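Local coordinates for protein geranyltranstransferase (Methylococcus capsulatus, PDB 3TS7) that probably acts as a (2E,6E)-farnesyl diphosphate synthase, a magnesium-dependent prenyltransferase that builds farnesyl diphosphate for isoprenoid synthesis, at residues Y217-Q228 with L290-R300. Numbering follows the deposited sequence. Where two conformers were deposited one is given.
Sequences YAKCIGLAFQIQ and LRELARFIIQR
The helical segments Y217-Q228 and L290-I298 run in the same general direction, 28° between their directions and 9.2 Å between axes at closest, and F225 and I298 come within 4.2 Å, CA to CA. Y217 leads at the N-terminal end. Its CG lies anti to the backbone N (chi1 166°), which sends the ring across to the other helix. There Y217 OH donates to L290 O over 2.7 Å. That carbonyl also accepts the helical bond from A294 N, and the two donors come from opposite faces of its plane. The middle is aliphatic. I221 CG2 rests on A294 CB at 4.0 Å, while I221 CD1 meets I297 CD1. A224 CB packs against I298 CG1 at 3.8 Å. Helix 53-65 adds L57 against I221 and M53 against I297; M272 and H273 of helix 262-279 touch A224 and I298.

R300 ends its helix with positive phi in a Schellman motif. Its side chain bends back over the helix end. R300 NH1 donates to I297 O over 2.7 Å, with that oxygen in the guanidinium plane. I297 O also accepts from R300 N, so two donors hold it. F225 CD1 sits over the centre of the guanidinium face, 3.3 Å from R300 CZ, with the planes 51° apart. R300 NE forms a salt bridge to D229, the first aspartate of the DDILD sequence, the family's second aspartate-rich motif. With an alanine in place of R300, D229 would probably lose this charge partner, I297 O its side-chain donor and the F225 ring the guanidinium beside it. The contact is thus an apolar seam with a hydrogen bond at its start and a charged group at its end, where R300 ties the helix terminus to a motif that, as in relatives, probably serves magnesium and diphosphate binding.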
loop_
_atom_site.group_PDB
_atom_site.type_symbol
_atom_site.label_atom_id
_atom_site.label_comp_id
_atom_site.label_asym_id
_atom_site.label_seq_id
_atom_site.Cartn_x
_atom_site.Cartn_y
_atom_site.Cartn_z
ATOM N N TYR B 217 -4.668 22.900 11.949
ATOM C CA TYR B 217 -4.870 23.628 10.688
ATOM C C TYR B 217 -5.311 22.658 9.585
ATOM O O TYR B 217 -6.263 22.928 8.819
ATOM C CB TYR B 217 -3.568 24.371 10.281
ATOM C CG TYR B 217 -3.531 24.869 8.867
ATOM C CD1 TYR B 217 -4.030 26.135 8.535
ATOM C CD2 TYR B 217 -3.001 24.086 7.847
ATOM C CE1 TYR B 217 -4.002 26.588 7.231
ATOM C CE2 TYR B 217 -2.965 24.534 6.545
ATOM C CZ TYR B 217 -3.455 25.788 6.240
ATOM O OH TYR B 217 -3.429 26.227 4.937
ATOM N N ALA B 218 -4.587 21.542 9.490
ATOM C CA ALA B 218 -4.840 20.530 8.454
ATOM C C ALA B 218 -6.238 19.900 8.594
ATOM O O ALA B 218 -7.004 19.825 7.609
ATOM C CB ALA B 218 -3.729 19.452 8.500
ATOM N N LYS B 219 -6.575 19.536 9.827
ATOM C CA LYS B 219 -7.888 18.945 10.168
ATOM C C LYS B 219 -9.047 19.885 9.818
ATOM O O LYS B 219 -10.029 19.474 9.177
ATOM C CB LYS B 219 -7.937 18.577 11.656
ATOM C CG LYS B 219 -9.275 17.953 12.084
ATOM C CD LYS B 219 -9.281 17.573 13.538
ATOM C CE LYS B 219 -10.519 16.737 13.881
ATOM N NZ LYS B 219 -10.460 16.312 15.301
ATOM N N CYS B 220 -8.896 21.161 10.196
ATOM C CA CYS B 220 -9.932 22.170 9.944
ATOM C C CYS B 220 -10.092 22.484 8.459
ATOM O O CYS B 220 -11.215 22.576 7.980
ATOM C CB CYS B 220 -9.688 23.441 10.783
ATOM S SG CYS B 220 -9.768 23.181 12.552
ATOM N N ILE B 221 -9.003 22.612 7.690
ATOM C CA ILE B 221 -9.224 22.858 6.262
ATOM C C ILE B 221 -9.834 21.646 5.529
ATOM O O ILE B 221 -10.621 21.817 4.592
ATOM C CB ILE B 221 -8.003 23.430 5.483
ATOM C CG1 ILE B 221 -6.919 22.394 5.271
ATOM C CG2 ILE B 221 -7.435 24.704 6.172
ATOM C CD1 ILE B 221 -5.705 22.974 4.538
ATOM N N GLY B 222 -9.476 20.443 5.980
ATOM C CA GLY B 222 -9.986 19.204 5.396
ATOM C C GLY B 222 -11.500 19.130 5.579
ATOM O O GLY B 222 -12.230 18.838 4.639
ATOM N N LEU B 223 -11.968 19.435 6.782
ATOM C CA LEU B 223 -13.402 19.374 7.056
ATOM C C LEU B 223 -14.148 20.465 6.310
ATOM O O LEU B 223 -15.157 20.202 5.653
ATOM C CB LEU B 223 -13.669 19.464 8.558
ATOM C CG LEU B 223 -13.487 18.155 9.320
ATOM C CD1 LEU B 223 -13.310 18.438 10.789
ATOM C CD2 LEU B 223 -14.663 17.175 9.064
ATOM N N ALA B 224 -13.609 21.681 6.384
ATOM C CA ALA B 224 -14.218 22.852 5.774
ATOM C C ALA B 224 -14.415 22.725 4.262
ATOM O O ALA B 224 -15.465 23.087 3.757
ATOM C CB ALA B 224 -13.407 24.121 6.117
ATOM N N PHE B 225 -13.434 22.190 3.530
ATOM C CA PHE B 225 -13.570 22.181 2.055
ATOM C C PHE B 225 -14.633 21.203 1.534
ATOM O O PHE B 225 -15.295 21.445 0.506
ATOM C CB PHE B 225 -12.203 22.041 1.334
ATOM C CG PHE B 225 -11.837 20.631 0.923
ATOM C CD1 PHE B 225 -12.213 20.133 -0.323
ATOM C CD2 PHE B 225 -11.076 19.825 1.751
ATOM C CE1 PHE B 225 -11.865 18.829 -0.726
ATOM C CE2 PHE B 225 -10.722 18.516 1.357
ATOM C CZ PHE B 225 -11.115 18.026 0.124
ATOM N N GLN B 226 -14.804 20.106 2.251
ATOM C CA GLN B 226 -15.852 19.167 1.886
ATOM C C GLN B 226 -17.250 19.679 2.256
ATOM O O GLN B 226 -18.197 19.424 1.528
ATOM C CB GLN B 226 -15.563 17.801 2.457
ATOM C CG GLN B 226 -14.412 17.139 1.738
ATOM C CD GLN B 226 -14.164 15.767 2.251
ATOM O OE1 GLN B 226 -13.931 15.568 3.442
ATOM N NE2 GLN B 226 -14.224 14.796 1.362
ATOM N N ILE B 227 -17.356 20.428 3.355
ATOM C CA ILE B 227 -18.599 21.138 3.672
ATOM C C ILE B 227 -18.912 22.076 2.501
ATOM O O ILE B 227 -20.027 22.076 1.977
ATOM C CB ILE B 227 -18.530 21.934 4.995
ATOM C CG1 ILE B 227 -18.340 20.999 6.188
ATOM C CG2 ILE B 227 -19.831 22.754 5.189
ATOM C CD1 ILE B 227 -17.946 21.711 7.490
ATOM N N GLN B 228 -17.905 22.829 2.055
ATOM C CA GLN B 228 -18.064 23.721 0.899
ATOM C C GLN B 228 -18.383 23.019 -0.436
ATOM O O GLN B 228 -19.159 23.550 -1.243
ATOM C CB GLN B 228 -16.881 24.700 0.776
ATOM C CG GLN B 228 -17.062 25.815 -0.268
ATOM C CD GLN B 228 -18.131 26.837 0.099
ATOM O OE1 GLN B 228 -18.449 27.033 1.269
ATOM N NE2 GLN B 228 -18.685 27.499 -0.912
ATOM N N LEU B 290 0.247 29.713 4.239
ATOM C CA LEU B 290 -0.806 28.801 4.736
ATOM C C LEU B 290 -2.156 29.504 4.938
ATOM O O LEU B 290 -3.217 28.905 4.723
ATOM C CB LEU B 290 -0.365 28.112 6.020
ATOM C CG LEU B 290 0.794 27.109 5.841
ATOM C CD1 LEU B 290 1.181 26.558 7.178
ATOM C CD2 LEU B 290 0.395 25.978 4.882
ATOM N N ARG B 291 -2.100 30.779 5.315
ATOM C CA ARG B 291 -3.289 31.610 5.462
ATOM C C ARG B 291 -4.019 31.748 4.133
ATOM O O ARG B 291 -5.236 31.587 4.067
ATOM C CB ARG B 291 -2.921 32.986 6.063
ATOM C CG ARG B 291 -2.544 32.932 7.535
ATOM C CD ARG B 291 -2.168 34.296 8.182
ATOM N NE ARG B 291 -1.649 34.067 9.531
ATOM C CZ ARG B 291 -0.363 34.007 9.867
ATOM N NH1 ARG B 291 -0.026 33.735 11.104
ATOM N NH2 ARG B 291 0.591 34.206 8.973
ATOM N N GLU B 292 -3.273 32.010 3.067
ATOM C CA GLU B 292 -3.850 32.132 1.739
ATOM C C GLU B 292 -4.255 30.783 1.140
ATOM O O GLU B 292 -5.253 30.685 0.401
ATOM C CB GLU B 292 -2.856 32.828 0.801
ATOM C CG GLU B 292 -2.577 34.282 1.191
ATOM C CD GLU B 292 -3.767 35.207 0.935
ATOM O OE1 GLU B 292 -3.961 36.157 1.722
ATOM O OE2 GLU B 292 -4.509 34.995 -0.050
ATOM N N LEU B 293 -3.462 29.756 1.428
ATOM C CA LEU B 293 -3.768 28.409 0.952
ATOM C C LEU B 293 -5.079 27.875 1.582
ATOM O O LEU B 293 -5.874 27.243 0.889
ATOM C CB LEU B 293 -2.598 27.459 1.221
ATOM C CG LEU B 293 -2.693 26.061 0.606
ATOM C CD1 LEU B 293 -2.757 26.124 -0.938
ATOM C CD2 LEU B 293 -1.531 25.197 1.074
ATOM N N ALA B 294 -5.298 28.152 2.874
ATOM C CA ALA B 294 -6.586 27.861 3.526
ATOM C C ALA B 294 -7.785 28.384 2.722
ATOM O O ALA B 294 -8.680 27.607 2.372
ATOM C CB ALA B 294 -6.609 28.390 4.934
ATOM N N ARG B 295 -7.777 29.673 2.383
ATOM C CA ARG B 295 -8.864 30.267 1.592
ATOM C C ARG B 295 -9.047 29.619 0.227
ATOM O O ARG B 295 -10.168 29.304 -0.164
ATOM C CB ARG B 295 -8.713 31.794 1.443
ATOM C CG ARG B 295 -9.746 32.378 0.465
ATOM C CD ARG B 295 -9.708 33.878 0.264
ATOM N NE ARG B 295 -8.372 34.405 -0.002
ATOM C CZ ARG B 295 -8.129 35.656 -0.398
ATOM N NH1 ARG B 295 -9.134 36.509 -0.577
ATOM N NH2 ARG B 295 -6.883 36.065 -0.598
ATOM N N PHE B 296 -7.942 29.416 -0.484
ATOM C CA PHE B 296 -7.961 28.817 -1.813
ATOM C C PHE B 296 -8.586 27.411 -1.821
ATOM O O PHE B 296 -9.430 27.095 -2.665
ATOM C CB PHE B 296 -6.530 28.764 -2.374
ATOM C CG PHE B 296 -6.428 28.048 -3.684
ATOM C CD1 PHE B 296 -6.035 26.714 -3.734
ATOM C CD2 PHE B 296 -6.744 28.699 -4.875
ATOM C CE1 PHE B 296 -5.963 26.034 -4.956
ATOM C CE2 PHE B 296 -6.657 28.034 -6.101
ATOM C CZ PHE B 296 -6.273 26.696 -6.140
ATOM N N ILE B 297 -8.143 26.577 -0.889
ATOM C CA ILE B 297 -8.615 25.193 -0.796
ATOM C C ILE B 297 -10.097 25.181 -0.376
ATOM O O ILE B 297 -10.919 24.540 -1.032
ATOM C CB ILE B 297 -7.735 24.367 0.176
ATOM C CG1 ILE B 297 -6.337 24.149 -0.427
ATOM C CG2 ILE B 297 -8.405 23.019 0.564
ATOM C CD1 ILE B 297 -5.354 23.472 0.541
ATOM N N ILE B 298 -10.432 25.938 0.670
ATOM C CA ILE B 298 -11.793 25.942 1.226
ATOM C C ILE B 298 -12.830 26.462 0.235
ATOM O O ILE B 298 -13.869 25.818 0.048
ATOM C CB ILE B 298 -11.882 26.685 2.583
ATOM C CG1 ILE B 298 -11.087 25.922 3.642
ATOM C CG2 ILE B 298 -13.351 26.846 3.044
ATOM C CD1 ILE B 298 -10.785 26.722 4.892
ATOM N N GLN B 299 -12.526 27.566 -0.451
ATOM C CA GLN B 299 -13.472 28.169 -1.398
ATOM C C GLN B 299 -13.487 27.452 -2.755
ATOM O O GLN B 299 -14.229 27.833 -3.660
ATOM C CB GLN B 299 -13.211 29.679 -1.539
ATOM C CG GLN B 299 -13.613 30.483 -0.289
ATOM C CD GLN B 299 -13.283 31.965 -0.389
ATOM O OE1 GLN B 299 -13.066 32.492 -1.475
ATOM N NE2 GLN B 299 -13.241 32.639 0.751
ATOM N N ARG B 300 -12.665 26.401 -2.876
ATOM C CA ARG B 300 -12.593 25.521 -4.062
ATOM C C ARG B 300 -12.239 26.269 -5.337
ATOM O O ARG B 300 -12.742 25.950 -6.417
ATOM C CB ARG B 300 -13.905 24.734 -4.279
ATOM C CG ARG B 300 -14.561 24.144 -3.031
ATOM C CD ARG B 300 -13.645 23.211 -2.279
ATOM N NE ARG B 300 -13.202 22.072 -3.086
ATOM C CZ ARG B 300 -11.940 21.673 -3.231
ATOM N NH1 ARG B 300 -10.947 22.298 -2.609
ATOM N NH2 ARG B 300 -11.665 20.610 -3.977
#